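Local coordinates for protein Blo t 1 allergen (Blomia tropicalis, PDB 5JT8) that is a mite allergen that probably acts as a papain-family cysteine protease, with its inhibitory propeptide still in place, at residues Y253-N258 against D276-H281; Y228-Y233 against Y327-T332; G67-I72 against L264-L269. All coordinates share one frame; numbering follows the deposited sequence. Where two conformers were deposited one is given.

Interaction 1 of 3, residues Y253-N258 against D276-H281. With NO3 (nitrate ion), chain H.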
loop_
_atom_site.group_PDB
_atom_site.type_symbol
_atom_site.label_atom_id
_atom_site.label_comp_id
_atom_site.label_asym_id
_atom_site.label_seq_id
_atom_site.Cartn_x
_atom_site.Cartn_y
_atom_site.Cartn_z
ATOM N N TYR A 253 2.046 -6.368 -3.153
ATOM C CA TYR A 253 1.725 -6.822 -1.810
ATOM C C TYR A 253 2.996 -7.178 -1.090
ATOM O O TYR A 253 3.819 -7.926 -1.615
ATOM C CB TYR A 253 0.800 -8.022 -1.841
ATOM C CG TYR A 253 -0.649 -7.645 -1.837
ATOM C CD1 TYR A 253 -1.251 -7.156 -2.979
ATOM C CD2 TYR A 253 -1.413 -7.766 -0.683
ATOM C CE1 TYR A 253 -2.574 -6.812 -2.983
ATOM C CE2 TYR A 253 -2.749 -7.419 -0.679
ATOM C CZ TYR A 253 -3.326 -6.942 -1.837
ATOM O OH TYR A 253 -4.655 -6.588 -1.859
ATOM N N MET A 254 3.168 -6.638 0.107
ATOM C CA MET A 254 4.397 -6.883 0.820
ATOM C C MET A 254 4.186 -7.005 2.327
ATOM O O MET A 254 3.059 -7.064 2.816
ATOM C CB MET A 254 5.418 -5.786 0.480
ATOM C CG MET A 254 4.829 -4.410 0.327
ATOM S SD MET A 254 4.583 -3.681 1.945
ATOM C CE MET A 254 6.248 -3.854 2.599
ATOM N N HIS A 255 5.292 -7.079 3.055
ATOM C CA HIS A 255 5.251 -7.310 4.484
ATOM C C HIS A 255 5.274 -5.962 5.218
ATOM O O HIS A 255 6.308 -5.538 5.737
ATOM C CB HIS A 255 6.426 -8.213 4.906
ATOM C CG HIS A 255 6.307 -8.745 6.299
ATOM N ND1 HIS A 255 7.100 -9.767 6.777
ATOM C CD2 HIS A 255 5.474 -8.408 7.315
ATOM C CE1 HIS A 255 6.763 -10.034 8.027
ATOM N NE2 HIS A 255 5.784 -9.220 8.378
ATOM N N GLY A 256 4.129 -5.285 5.242
ATOM C CA GLY A 256 4.049 -3.950 5.815
ATOM C C GLY A 256 4.276 -3.880 7.320
ATOM O O GLY A 256 4.744 -2.855 7.816
ATOM N N SER A 257 3.968 -4.957 8.043
ATOM C CA SER A 257 4.047 -4.925 9.506
ATOM C C SER A 257 5.460 -5.196 10.037
ATOM O O SER A 257 5.697 -5.112 11.244
ATOM C CB SER A 257 3.054 -5.917 10.128
ATOM O OG SER A 257 3.324 -7.256 9.755
ATOM N N ASN A 258 6.390 -5.510 9.137
ATOM C CA ASN A 258 7.812 -5.588 9.495
ATOM C C ASN A 258 8.284 -4.293 10.166
ATOM O O ASN A 258 7.961 -3.198 9.698
ATOM C CB ASN A 258 8.663 -5.888 8.252
ATOM C CG ASN A 258 10.156 -5.762 8.523
ATOM O OD1 ASN A 258 10.707 -4.658 8.553
ATOM N ND2 ASN A 258 10.818 -6.894 8.716
ATOM N N ASP A 276 10.818 -12.576 1.246
ATOM C CA ASP A 276 9.722 -12.747 2.196
ATOM C C ASP A 276 8.463 -13.368 1.573
ATOM O O ASP A 276 7.969 -12.905 0.535
ATOM C CB ASP A 276 9.360 -11.407 2.810
ATOM C CG ASP A 276 8.772 -11.551 4.189
ATOM O OD1 ASP A 276 8.154 -12.606 4.471
ATOM O OD2 ASP A 276 8.958 -10.620 4.990
ATOM N N ALA A 277 7.934 -14.401 2.222
ATOM C CA ALA A 277 6.702 -15.035 1.758
ATOM C C ALA A 277 5.476 -14.416 2.441
ATOM O O ALA A 277 4.347 -14.545 1.962
ATOM C CB ALA A 277 6.749 -16.531 2.004
ATOM N N TYR A 278 5.712 -13.728 3.551
ATOM C CA TYR A 278 4.629 -13.181 4.351
ATOM C C TYR A 278 4.258 -11.779 3.891
ATOM O O TYR A 278 5.058 -10.856 3.946
ATOM C CB TYR A 278 5.017 -13.162 5.826
ATOM C CG TYR A 278 3.910 -12.749 6.772
ATOM C CD1 TYR A 278 3.048 -13.694 7.322
ATOM C CD2 TYR A 278 3.741 -11.420 7.133
ATOM C CE1 TYR A 278 2.049 -13.320 8.201
ATOM C CE2 TYR A 278 2.745 -11.033 8.007
ATOM C CZ TYR A 278 1.902 -11.983 8.541
ATOM O OH TYR A 278 0.912 -11.592 9.421
ATOM N N THR A 279 3.021 -11.636 3.449
ATOM C CA THR A 279 2.524 -10.375 2.961
ATOM C C THR A 279 1.254 -9.983 3.746
ATOM O O THR A 279 0.419 -10.838 4.055
ATOM C CB THR A 279 2.252 -10.492 1.467
ATOM O OG1 THR A 279 1.836 -11.832 1.209
ATOM C CG2 THR A 279 3.539 -10.249 0.660
ATOM N N ASP A 280 1.125 -8.704 4.094
ATOM C CA ASP A 280 -0.087 -8.217 4.764
ATOM C C ASP A 280 -0.410 -6.766 4.426
ATOM O O ASP A 280 -1.292 -6.166 5.027
ATOM C CB ASP A 280 0.014 -8.367 6.292
ATOM C CG ASP A 280 1.209 -7.630 6.894
ATOM O OD1 ASP A 280 1.938 -6.921 6.165
ATOM O OD2 ASP A 280 1.414 -7.761 8.121
ATOM N N HIS A 281 0.288 -6.199 3.455
ATOM C CA HIS A 281 0.064 -4.799 3.128
ATOM C C HIS A 281 0.171 -4.568 1.637
ATOM O O HIS A 281 1.117 -5.034 1.009
ATOM C CB HIS A 281 1.070 -3.940 3.872
ATOM C CG HIS A 281 0.823 -2.469 3.765
ATOM N ND1 HIS A 281 -0.430 -1.910 3.890
ATOM C CD2 HIS A 281 1.683 -1.436 3.595
ATOM C CE1 HIS A 281 -0.334 -0.598 3.773
ATOM N NE2 HIS A 281 0.936 -0.285 3.602
HETATM N N NO3 H . 14.222 -8.646 8.629
HETATM O O1 NO3 H . 15.384 -8.803 8.139
HETATM O O2 NO3 H . 13.249 -9.291 8.137
HETATM O O3 NO3 H . 14.029 -7.858 9.605
#
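H255 meets D276 at one edge of its imidazole and Y278 across one face. Its CB lies 3.1 Å from Y278 O, and CG, anti to the backbone N (chi1 -168°), lies 3.4 Å from the same oxygen. From ND1 a hydrogen bond runs to D276 OD2 at 2.7 Å; the oxygen lies in the ring plane, yet the donor reaches it on the syn side, 32° out of the carboxylate plane. The other carboxylate oxygen, D276 OD1, accepts from the Y278 backbone N and closes an Asx turn, which ties the two partners of the histidine together. CE1, NE2 and CD2 all come against the tyrosine, NE2 at 3.3 Å from Y278 CD2, an atom lying over the rim of that imidazole face. The H255 and Y278 rings are oblique, their planes 54° apart. N258 CB lies over the centre of the opposite face.

The backbone beside this histidine is a classic beta bulge: D280 and H281 both face M254, and M254 O accepts from both of their N-H groups. The bulge joins strand 250-254 to the start of strand 281-291. H281 emerges from it with NE2 bonded to N301 and its ring stacked on W303, as in the histidine-asparagine-tryptophan cluster of papain-like active sites. G256 CA packs 3.6 Å from H281 CB. The M254 side chain lies beside that of H281, pointing the same way, with SD 4.0 Å from H281 CB.

D280 turns back toward the first segment. Its OD2 offers a syn lone pair to S257 OG at 2.6 Å, while OD1 receives weak bonds from G256 N and S257 N. S84, on helix 80-88, bonds to D280 OD2 as well and to Y278 OH.

Interaction 2 of 3, residues Y228-Y233 against Y327-T332. Unlike the reference sequence in segment 327-332: Y327 (reference Phe).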
loop_
_atom_site.group_PDB
_atom_site.type_symbol
_atom_site.label_atom_id
_atom_site.label_comp_id
_atom_site.label_asym_id
_atom_site.label_seq_id
_atom_site.Cartn_x
_atom_site.Cartn_y
_atom_site.Cartn_z
ATOM N N TYR A 228 -6.933 -5.488 -16.023
ATOM C CA TYR A 228 -5.787 -5.535 -15.131
ATOM C C TYR A 228 -5.097 -6.880 -15.288
ATOM O O TYR A 228 -5.707 -7.847 -15.743
ATOM C CB TYR A 228 -6.219 -5.319 -13.683
ATOM C CG TYR A 228 -7.138 -6.400 -13.163
ATOM C CD1 TYR A 228 -8.511 -6.315 -13.350
ATOM C CD2 TYR A 228 -6.634 -7.510 -12.487
ATOM C CE1 TYR A 228 -9.358 -7.299 -12.863
ATOM C CE2 TYR A 228 -7.480 -8.504 -12.007
ATOM C CZ TYR A 228 -8.828 -8.395 -12.197
ATOM O OH TYR A 228 -9.664 -9.376 -11.710
ATOM N N GLN A 229 -3.824 -6.949 -14.931
ATOM C CA GLN A 229 -3.098 -8.214 -15.054
ATOM C C GLN A 229 -2.102 -8.361 -13.927
ATOM O O GLN A 229 -1.289 -7.475 -13.688
ATOM C CB GLN A 229 -2.379 -8.309 -16.405
ATOM C CG GLN A 229 -1.459 -9.550 -16.538
ATOM C CD GLN A 229 -2.238 -10.860 -16.661
ATOM O OE1 GLN A 229 -3.097 -11.002 -17.538
ATOM N NE2 GLN A 229 -1.940 -11.820 -15.781
ATOM N N GLN A 230 -2.170 -9.488 -13.238
ATOM C CA GLN A 230 -1.236 -9.779 -12.160
ATOM C C GLN A 230 -0.060 -10.537 -12.696
ATOM O O GLN A 230 -0.249 -11.558 -13.353
ATOM C CB GLN A 230 -1.910 -10.589 -11.076
ATOM C CG GLN A 230 -0.957 -11.256 -10.110
ATOM C CD GLN A 230 -1.676 -11.722 -8.856
ATOM O OE1 GLN A 230 -2.756 -11.237 -8.546
ATOM N NE2 GLN A 230 -1.088 -12.668 -8.141
ATOM N N LEU A 231 1.146 -10.047 -12.425
ATOM C CA LEU A 231 2.352 -10.688 -12.938
ATOM C C LEU A 231 2.636 -12.019 -12.218
ATOM O O LEU A 231 2.085 -12.312 -11.148
ATOM C CB LEU A 231 3.571 -9.762 -12.809
ATOM C CG LEU A 231 3.632 -8.409 -13.547
ATOM C CD1 LEU A 231 5.028 -7.775 -13.364
ATOM C CD2 LEU A 231 3.307 -8.529 -15.035
ATOM N N ARG A 232 3.492 -12.817 -12.848
ATOM C CA ARG A 232 4.000 -14.073 -12.301
ATOM C C ARG A 232 4.525 -13.896 -10.871
ATOM O O ARG A 232 5.193 -12.905 -10.584
ATOM C CB ARG A 232 5.105 -14.592 -13.229
ATOM C CG ARG A 232 5.955 -15.700 -12.681
ATOM C CD ARG A 232 7.116 -15.991 -13.622
ATOM N NE ARG A 232 8.041 -16.929 -13.006
ATOM C CZ ARG A 232 9.175 -16.583 -12.407
ATOM N NH1 ARG A 232 9.556 -15.314 -12.368
ATOM N NH2 ARG A 232 9.943 -17.513 -11.863
ATOM N N TYR A 233 4.187 -14.834 -9.985
ATOM C CA TYR A 233 4.730 -14.879 -8.628
ATOM C C TYR A 233 6.251 -14.852 -8.692
ATOM O O TYR A 233 6.844 -15.500 -9.558
ATOM C CB TYR A 233 4.240 -16.138 -7.888
ATOM C CG TYR A 233 4.609 -16.188 -6.409
ATOM C CD1 TYR A 233 3.922 -15.417 -5.473
ATOM C CD2 TYR A 233 5.641 -17.017 -5.945
ATOM C CE1 TYR A 233 4.252 -15.461 -4.113
ATOM C CE2 TYR A 233 5.974 -17.066 -4.591
ATOM C CZ TYR A 233 5.278 -16.282 -3.682
ATOM O OH TYR A 233 5.601 -16.317 -2.341
ATOM N N TYR A 327 3.472 -10.264 -5.705
ATOM C CA TYR A 327 2.138 -10.050 -6.258
ATOM C C TYR A 327 1.998 -8.680 -6.882
ATOM O O TYR A 327 1.395 -7.766 -6.305
ATOM C CB TYR A 327 1.063 -10.206 -5.177
ATOM C CG TYR A 327 1.108 -11.511 -4.438
ATOM C CD1 TYR A 327 0.671 -12.689 -5.039
ATOM C CD2 TYR A 327 1.577 -11.573 -3.131
ATOM C CE1 TYR A 327 0.696 -13.890 -4.353
ATOM C CE2 TYR A 327 1.615 -12.768 -2.445
ATOM C CZ TYR A 327 1.176 -13.923 -3.060
ATOM O OH TYR A 327 1.209 -15.105 -2.373
ATOM N N VAL A 328 2.543 -8.542 -8.076
ATOM C CA VAL A 328 2.552 -7.273 -8.753
ATOM C C VAL A 328 1.437 -7.244 -9.796
ATOM O O VAL A 328 1.318 -8.168 -10.615
ATOM C CB VAL A 328 3.906 -7.027 -9.402
ATOM C CG1 VAL A 328 3.940 -5.664 -10.077
ATOM C CG2 VAL A 328 5.011 -7.142 -8.335
ATOM N N THR A 329 0.628 -6.188 -9.758
ATOM C CA THR A 329 -0.536 -6.084 -10.633
ATOM C C THR A 329 -0.600 -4.732 -11.291
ATOM O O THR A 329 -0.513 -3.718 -10.605
ATOM C CB THR A 329 -1.848 -6.285 -9.863
ATOM O OG1 THR A 329 -1.856 -7.577 -9.256
ATOM C CG2 THR A 329 -3.064 -6.135 -10.804
ATOM N N TYR A 330 -0.767 -4.703 -12.613
ATOM C CA TYR A 330 -0.993 -3.430 -13.297
ATOM C C TYR A 330 -2.427 -3.353 -13.843
ATOM O O TYR A 330 -3.135 -4.362 -13.918
ATOM C CB TYR A 330 0.033 -3.225 -14.426
ATOM C CG TYR A 330 -0.070 -4.194 -15.619
ATOM C CD1 TYR A 330 0.638 -5.385 -15.634
ATOM C CD2 TYR A 330 -0.840 -3.884 -16.738
ATOM C CE1 TYR A 330 0.576 -6.253 -16.724
ATOM C CE2 TYR A 330 -0.898 -4.739 -17.840
ATOM C CZ TYR A 330 -0.183 -5.926 -17.819
ATOM O OH TYR A 330 -0.223 -6.787 -18.890
ATOM N N ALA A 331 -2.865 -2.150 -14.188
ATOM C CA ALA A 331 -4.187 -1.985 -14.762
ATOM C C ALA A 331 -4.100 -1.256 -16.091
ATOM O O ALA A 331 -3.056 -0.697 -16.445
ATOM C CB ALA A 331 -5.116 -1.226 -13.792
ATOM N N THR A 332 -5.216 -1.257 -16.807
ATOM C CA THR A 332 -5.302 -0.709 -18.147
ATOM C C THR A 332 -6.580 0.105 -18.278
ATOM O O THR A 332 -7.665 -0.401 -17.958
ATOM C CB THR A 332 -5.315 -1.834 -19.194
ATOM O OG1 THR A 332 -4.131 -2.623 -19.036
ATOM C CG2 THR A 332 -5.378 -1.257 -20.599
HETATM O O HOH W 1 4.466 -10.693 -9.146
HETATM O O HOH W 2 3.222 -15.476 -0.436
#
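Y228 backs onto A331 as a non-hydrogen-bonded antiparallel pair, with Y228 CB 4.2 Å from A331 CB. The Y228 ring only brushes T329, through CD2 and CG2. Q229 forms the hydrogen-bonded pair with Y330, its N 2.9 Å from Y330 O and its O accepting from Y330 N. Y330 CG sits between the backbone N and the carbonyl carbon (chi1 67°), and one face of its ring lies over Q229 CA, with Q229 CB 3.5 Å from Y330 CZ. On the other side of the sheet Q230 CB touches T329 OG1, and Q230 NE2 lies at the edge of the Y327 ring. L231 N donates to V328 O in a short, straight bond of 2.6 Å; its CD1 meets V328 CG1, while CD2 reaches the edge of the Y330 ring. A water links R232 O to V328 N. Past it Y233 crosses Y327 obliquely, CE1 3.6 Å from Y327 CZ, and a second water joins both hydroxyls. This small antiparallel sheet of the papain-family protease part is wedged between helix 187-196, which takes the Y228 ring, and helix 237-247 with strand 250-254, against which V328 and Y330 pack; H247 stacks on Y330.

Interaction 3 of 3, residues G67-I72 against L264-L269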
loop_
_atom_site.group_PDB
_atom_site.type_symbol
_atom_site.label_atom_id
_atom_site.label_comp_id
_atom_site.label_asym_id
_atom_site.label_seq_id
_atom_site.Cartn_x
_atom_site.Cartn_y
_atom_site.Cartn_z
ATOM N N GLY A 67 22.404 4.675 7.962
ATOM C CA GLY A 67 21.866 5.919 7.446
ATOM C C GLY A 67 20.412 5.806 7.026
ATOM O O GLY A 67 20.052 6.210 5.929
ATOM N N VAL A 68 19.578 5.232 7.883
ATOM C CA VAL A 68 18.151 5.152 7.602
ATOM C C VAL A 68 17.383 5.703 8.788
ATOM O O VAL A 68 17.656 5.354 9.934
ATOM C CB VAL A 68 17.698 3.709 7.301
ATOM C CG1 VAL A 68 16.200 3.657 7.110
ATOM C CG2 VAL A 68 18.423 3.158 6.056
ATOM N N GLU A 69 16.440 6.588 8.504
ATOM C CA GLU A 69 15.632 7.209 9.537
ATOM C C GLU A 69 14.437 6.335 9.900
ATOM O O GLU A 69 13.750 5.825 9.010
ATOM C CB GLU A 69 15.155 8.574 9.063
ATOM C CG GLU A 69 14.203 9.277 10.005
ATOM C CD GLU A 69 13.574 10.504 9.361
ATOM O OE1 GLU A 69 13.418 10.505 8.120
ATOM O OE2 GLU A 69 13.244 11.463 10.091
ATOM N N TYR A 70 14.207 6.144 11.201
ATOM C CA TYR A 70 12.976 5.502 11.672
ATOM C C TYR A 70 12.230 6.436 12.621
ATOM O O TYR A 70 12.851 7.258 13.297
ATOM C CB TYR A 70 13.278 4.167 12.357
ATOM C CG TYR A 70 14.013 3.204 11.465
ATOM C CD1 TYR A 70 13.332 2.464 10.513
ATOM C CD2 TYR A 70 15.397 3.054 11.556
ATOM C CE1 TYR A 70 13.991 1.593 9.678
ATOM C CE2 TYR A 70 16.069 2.178 10.719
ATOM C CZ TYR A 70 15.356 1.453 9.780
ATOM O OH TYR A 70 15.995 0.574 8.940
ATOM N N ALA A 71 10.901 6.326 12.665
ATOM C CA ALA A 71 10.107 7.232 13.498
ATOM C C ALA A 71 8.728 6.693 13.870
ATOM O O ALA A 71 8.049 6.051 13.059
ATOM C CB ALA A 71 9.950 8.580 12.801
ATOM N N ILE A 72 8.343 6.966 15.116
ATOM C CA ILE A 72 6.986 6.792 15.619
ATOM C C ILE A 72 5.919 7.285 14.633
ATOM O O ILE A 72 6.111 8.296 13.954
ATOM C CB ILE A 72 6.816 7.564 16.953
ATOM C CG1 ILE A 72 7.790 7.030 18.001
ATOM C CG2 ILE A 72 5.379 7.504 17.451
ATOM C CD1 ILE A 72 7.621 5.552 18.271
ATOM N N LEU A 264 9.642 3.215 8.824
ATOM C CA LEU A 264 10.506 3.849 7.828
ATOM C C LEU A 264 10.267 5.351 7.698
ATOM O O LEU A 264 9.126 5.795 7.605
ATOM C CB LEU A 264 10.309 3.180 6.466
ATOM C CG LEU A 264 11.235 3.610 5.328
ATOM C CD1 LEU A 264 12.692 3.431 5.736
ATOM C CD2 LEU A 264 10.933 2.795 4.070
ATOM N N GLY A 265 11.354 6.124 7.715
ATOM C CA GLY A 265 11.325 7.528 7.339
ATOM C C GLY A 265 12.156 7.734 6.077
ATOM O O GLY A 265 11.950 7.049 5.076
ATOM N N ASN A 266 13.102 8.670 6.122
ATOM C CA ASN A 266 14.073 8.845 5.043
ATOM C C ASN A 266 15.093 7.705 4.974
ATOM O O ASN A 266 15.372 7.048 5.983
ATOM C CB ASN A 266 14.821 10.172 5.209
ATOM C CG ASN A 266 13.983 11.377 4.807
ATOM O OD1 ASN A 266 13.862 11.698 3.625
ATOM N ND2 ASN A 266 13.417 12.061 5.795
ATOM N N GLY A 267 15.666 7.489 3.789
ATOM C CA GLY A 267 16.745 6.522 3.619
ATOM C C GLY A 267 16.369 5.318 2.771
ATOM O O GLY A 267 15.202 5.131 2.412
ATOM N N VAL A 268 17.356 4.499 2.422
ATOM C CA VAL A 268 17.066 3.293 1.656
ATOM C C VAL A 268 17.147 2.067 2.553
ATOM O O VAL A 268 18.202 1.742 3.102
ATOM C CB VAL A 268 18.019 3.103 0.464
ATOM C CG1 VAL A 268 17.666 1.810 -0.261
ATOM C CG2 VAL A 268 17.922 4.287 -0.470
ATOM N N LEU A 269 16.014 1.405 2.711
ATOM C CA LEU A 269 15.933 0.198 3.509
ATOM C C LEU A 269 16.657 -0.940 2.810
ATOM O O LEU A 269 16.197 -1.438 1.779
ATOM C CB LEU A 269 14.465 -0.164 3.765
ATOM C CG LEU A 269 14.199 -1.143 4.909
ATOM C CD1 LEU A 269 14.836 -0.633 6.209
ATOM C CD2 LEU A 269 12.699 -1.346 5.088
HETATM O O HOH W 3 7.336 6.103 10.198
#
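E69 grips N266 with a single carboxylate oxygen. E69 OE1 accepts from N266 N at 2.7 Å and from N266 ND2 at 2.8 Å, the backbone donor arriving on the anti side and the amide on the syn side, both slightly out of the carboxylate plane. The two side chains lie side by side and point the same way, with carboxylate and amide planes only 16° apart. The extended glutamate chain (CG anti to the backbone N, chi1 175°) reaches across to N266. The main chains also bond at two points: E69 N donates to N266 O, and G265 N donates to E69 O at 2.7 Å.

Around this polar centre the packing is mixed. V68 CG1 makes an apolar contact with L264 CD1 at 3.8 Å, whereas V68 CG2 sits 3.3 Å from V268 O. Further along the segment, L269 CD1 lies at the edge of the Y70 ring, 4.2 Å from Y70 CZ. A water bridges A71 O and L264 O, donating to both.

One shell further out, N63 holds Y70 N, and W58 of helix 42-62 meets the Y70 ring edge-to-face. On the protease side L269 makes backbone bonds to Y314 and E316. The single backbone bridge, Y70 with L264, is consistent with the propeptide of papain-like zymogens pairing with the prosegment-binding loop of the enzyme. Two of the four bonds are wholly main-chain and the other two converge on one carboxylate oxygen, so the contact rests on both; the paired donors would probably stabilise a negative charge on E69.

In the fold
Interactions 1 and 2 are buried and touch each other: T279 OG1 lies 3.8 Å from Y327 CE2, and Y253 CB packs on the same ring. Both engage strand 250-254, and interaction 1 is nested within the chain loop that interaction 2 closes. Interaction 3 is only partly buried, about 28 Å from interaction 2 between centres and on the opposite side of the chain's centre; it joins the propeptide region to the protease and reaches the same sheet as interaction 1. Chemistry follows place. Interaction 1 gathers carboxylates and histidines round a bulge, interaction 2 relies on regular strand pairing and aromatic packing, and interaction 3 combines main-chain bonds with one glutamate.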